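Local coordinates for protein PcaV transcriptional regulator (Streptomyces coelicolor, PDB 4FHT) that regulates transcription as a MarR-family winged-helix protein, probably by binding DNA, and binds its natural ligand 3,4-dihydroxybenzoate, at the interface of chains A and B. Residues are numbered along the deposited sequence; one frame, centred on the assembly and turned at random. Chains: chain A/B, PcaV transcriptional regulator.

Contact 1: the interface of chains A and B. Residues chain A 9, 15, 18; chain B 42, 45, 62.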
# COMPACT_ATOMS: atom_id res chain seq x y z
N LEU A 9 1.78 -2.30 -17.15
CA LEU A 9 1.76 -2.15 -15.70
C LEU A 9 1.23 -3.38 -14.97
O LEU A 9 1.43 -3.52 -13.76
CB LEU A 9 0.94 -0.92 -15.29
CG LEU A 9 1.50 0.44 -15.70
CD1 LEU A 9 0.71 1.57 -15.07
CD2 LEU A 9 2.98 0.55 -15.34
N HIS A 15 3.08 -1.56 -9.09
CA HIS A 15 1.79 -1.05 -9.57
C HIS A 15 0.65 -1.80 -8.89
O HIS A 15 -0.30 -1.19 -8.41
CB HIS A 15 1.69 -1.20 -11.09
CG HIS A 15 0.36 -0.78 -11.64
ND1 HIS A 15 -0.06 0.54 -11.66
CD2 HIS A 15 -0.65 -1.50 -12.19
CE1 HIS A 15 -1.26 0.61 -12.20
NE2 HIS A 15 -1.64 -0.62 -12.53
N ARG A 18 0.48 -0.86 -5.04
CA ARG A 18 -0.22 0.39 -4.76
C ARG A 18 -1.73 0.21 -4.83
O ARG A 18 -2.45 0.68 -3.95
CB ARG A 18 0.21 1.50 -5.73
CG ARG A 18 -0.71 2.73 -5.63
CD ARG A 18 -0.24 3.91 -6.48
NE ARG A 18 -0.31 3.65 -7.91
CZ ARG A 18 -1.43 3.66 -8.63
NH1 ARG A 18 -2.60 3.89 -8.04
NH2 ARG A 18 -1.38 3.42 -9.93
N ALA B 42 3.30 6.19 -13.62
CA ALA B 42 2.18 5.48 -14.21
C ALA B 42 1.43 6.37 -15.19
O ALA B 42 1.00 5.92 -16.25
CB ALA B 42 1.24 4.97 -13.13
N ASN B 45 3.63 6.91 -18.21
CA ASN B 45 3.59 5.70 -19.02
C ASN B 45 2.28 5.56 -19.80
O ASN B 45 2.27 5.07 -20.93
CB ASN B 45 3.81 4.46 -18.16
CG ASN B 45 3.89 3.19 -18.98
OD1 ASN B 45 4.90 2.91 -19.61
ND2 ASN B 45 2.80 2.43 -18.99
N VAL B 62 -4.87 3.88 -14.71
CA VAL B 62 -3.80 3.60 -13.75
C VAL B 62 -4.29 3.41 -12.31
O VAL B 62 -3.49 3.17 -11.40
CB VAL B 62 -2.72 4.70 -13.77
CG1 VAL B 62 -2.10 4.81 -15.15
CG2 VAL B 62 -3.31 6.03 -13.34
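A:Leu9 meets B:Ala42 methyl to methyl at the centre of this patch. A:Leu9 CD1 lies 4.0 Å from B:Ala42 CB. A:Leu9 belongs to the short 3-10 helix 9-11 of one chain, and B:Ala42 sits on helix 38-49 of the other. Beside them, B:Asn45, one turn further along the same helix, adds its side chain. A:Leu9 and B:Asn45 run past each other in opposite directions. The amide nitrogen B:Asn45 ND2 comes 4.0 Å from the branch carbon A:Leu9 CG, a van der Waals contact and no polar bond.

A:Leu9 also links the apolar part to the ligand-binding residues of its own chain. Its CB lies over one face of the A:His15 imidazole, offset toward the rim of the ring. A:His15 and A:Arg18 both bind 3,4-dihydroxybenzoate in this protein. Across the interface, A:His15 CE1 approaches the backbone oxygen B:Val62 O at 3.5 Å.

The polar rim is built on that same oxygen. A:Arg18 NH2, a terminal guanidinium nitrogen, donates a short hydrogen bond to B:Val62 O at 2.6 Å. The bond is nearly straight, 170° at the hydrogen. The oxygen lies almost in the guanidinium plane. The arginine chain extends from helix 13-32 and then bends at chi3 (67°), which turns the guanidinium toward the other chain. B:Val62 ends helix 55-62, and the helix dipole may make its carbonyl a better acceptor for a cationic group. A:Arg18 NH1 stays 3.5 Å from B:Val62 O.

Contact 2: the interface of chains A and B. Residues chain A 48-49, 51, 103; chain B 4-6.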
# COMPACT_ATOMS: atom_id res chain seq x y z
N VAL A 48 -2.38 -7.46 22.65
CA VAL A 48 -3.31 -8.48 23.13
C VAL A 48 -2.56 -9.81 23.21
O VAL A 48 -2.66 -10.53 24.20
CB VAL A 48 -4.53 -8.64 22.21
CG1 VAL A 48 -5.32 -9.89 22.56
CG2 VAL A 48 -5.42 -7.41 22.29
N ALA A 49 -1.80 -10.11 22.16
CA ALA A 49 -1.02 -11.33 22.09
C ALA A 49 0.08 -11.36 23.16
O ALA A 49 0.30 -12.39 23.80
CB ALA A 49 -0.41 -11.50 20.71
N PRO A 51 0.99 -8.86 26.19
CA PRO A 51 0.89 -7.71 27.09
C PRO A 51 2.23 -7.36 27.72
O PRO A 51 2.97 -8.26 28.11
CB PRO A 51 -0.08 -8.20 28.17
CG PRO A 51 -0.90 -9.24 27.50
CD PRO A 51 0.04 -9.93 26.55
N LEU A 103 -8.72 -2.95 24.82
CA LEU A 103 -9.14 -4.33 24.56
C LEU A 103 -10.53 -4.35 23.94
O LEU A 103 -10.82 -5.15 23.04
CB LEU A 103 -9.16 -5.13 25.86
CG LEU A 103 -7.79 -5.40 26.51
CD1 LEU A 103 -7.97 -5.99 27.90
CD2 LEU A 103 -6.97 -6.32 25.63
N MET B 4 -8.70 -12.46 26.33
CA MET B 4 -8.23 -11.71 25.17
C MET B 4 -7.80 -12.65 24.06
O MET B 4 -7.00 -13.56 24.28
CB MET B 4 -7.06 -10.82 25.56
CG MET B 4 -7.19 -10.17 26.93
SD MET B 4 -5.64 -9.38 27.42
CE MET B 4 -4.50 -10.75 27.24
N ALA B 5 -8.31 -12.43 22.85
CA ALA B 5 -7.97 -13.27 21.71
C ALA B 5 -7.38 -12.48 20.56
O ALA B 5 -8.09 -11.74 19.86
CB ALA B 5 -9.20 -14.05 21.25
N ALA B 6 -6.07 -12.63 20.35
CA ALA B 6 -5.38 -11.95 19.26
C ALA B 6 -5.52 -12.72 17.96
O ALA B 6 -5.67 -13.95 17.96
CB ALA B 6 -3.91 -11.75 19.61
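The carbonyl oxygen of A:Val48 faces the terminal methyl of B:Met4, with A:Val48 O 3.6 Å from B:Met4 CE. This is a van der Waals contact. No hydrogen bond or salt bridge crosses this patch, and it is held by apolar packing.

B:Met4 lies in the extended N-terminal segment of chain B and hides 77 Å² of its surface against chain A. It is poorly ordered, so its side-chain contacts are less certain than the others. As modelled, it runs between A:Leu103 and A:Val48. Its sulfur B:Met4 SD touches A:Leu103 CD2 at 3.8 Å, and the two side chains cross at a slant. The chain bends at chi3 (-54°) and carries the methyl toward the proline ring. There B:Met4 CE reaches A:Pro51 CG at 3.9 Å.

The A:Val48 and B:Met4 side chains lie alongside each other and point opposite ways. The CG1 branch of A:Val48 does most of the touching. CG1 is anti to the backbone N (chi1 168°), which points it at the N-terminal segment of chain B. A:Val48 CG1 lies 3.6 Å from B:Met4 CB. A:Val48 CG1 also sits 3.8 Å from B:Ala6 CB, so it bears on the segment at two residues. B:Ala5 between them hides little surface.

B:Ala6 CB points at the flank of A:Ala49, 3.7 Å from A:Ala49 CB. A:Val48 and A:Ala49 lie in the last turn of helix 38-49, and A:Leu103 lies near the start of helix 100-121. The N-terminal segment of chain B thus reaches over two helices of chain A. The patch hides 214 Å² in all. It probably helps to fasten the two subunits together, with the N-terminal arm of one subunit clasping the body of the other.

Contact 1 and contact 2 lie about 38 Å apart, measured between the centres of their C-alpha atoms. Both pair the N-terminal region of one chain with helix 38-49 of the other, in opposite directions. The interface is two-fold symmetric, so the twin of contact 2 brings residues 4-6 of chain A to B:Val48 and B:Ala49, next along the helix from contact 1. Together they show each N-terminal arm following its partner's helix. Contact 1 also joins ligand-binding residues to helix 55-62 of the other subunit, which may let ligand binding be felt across the dimer.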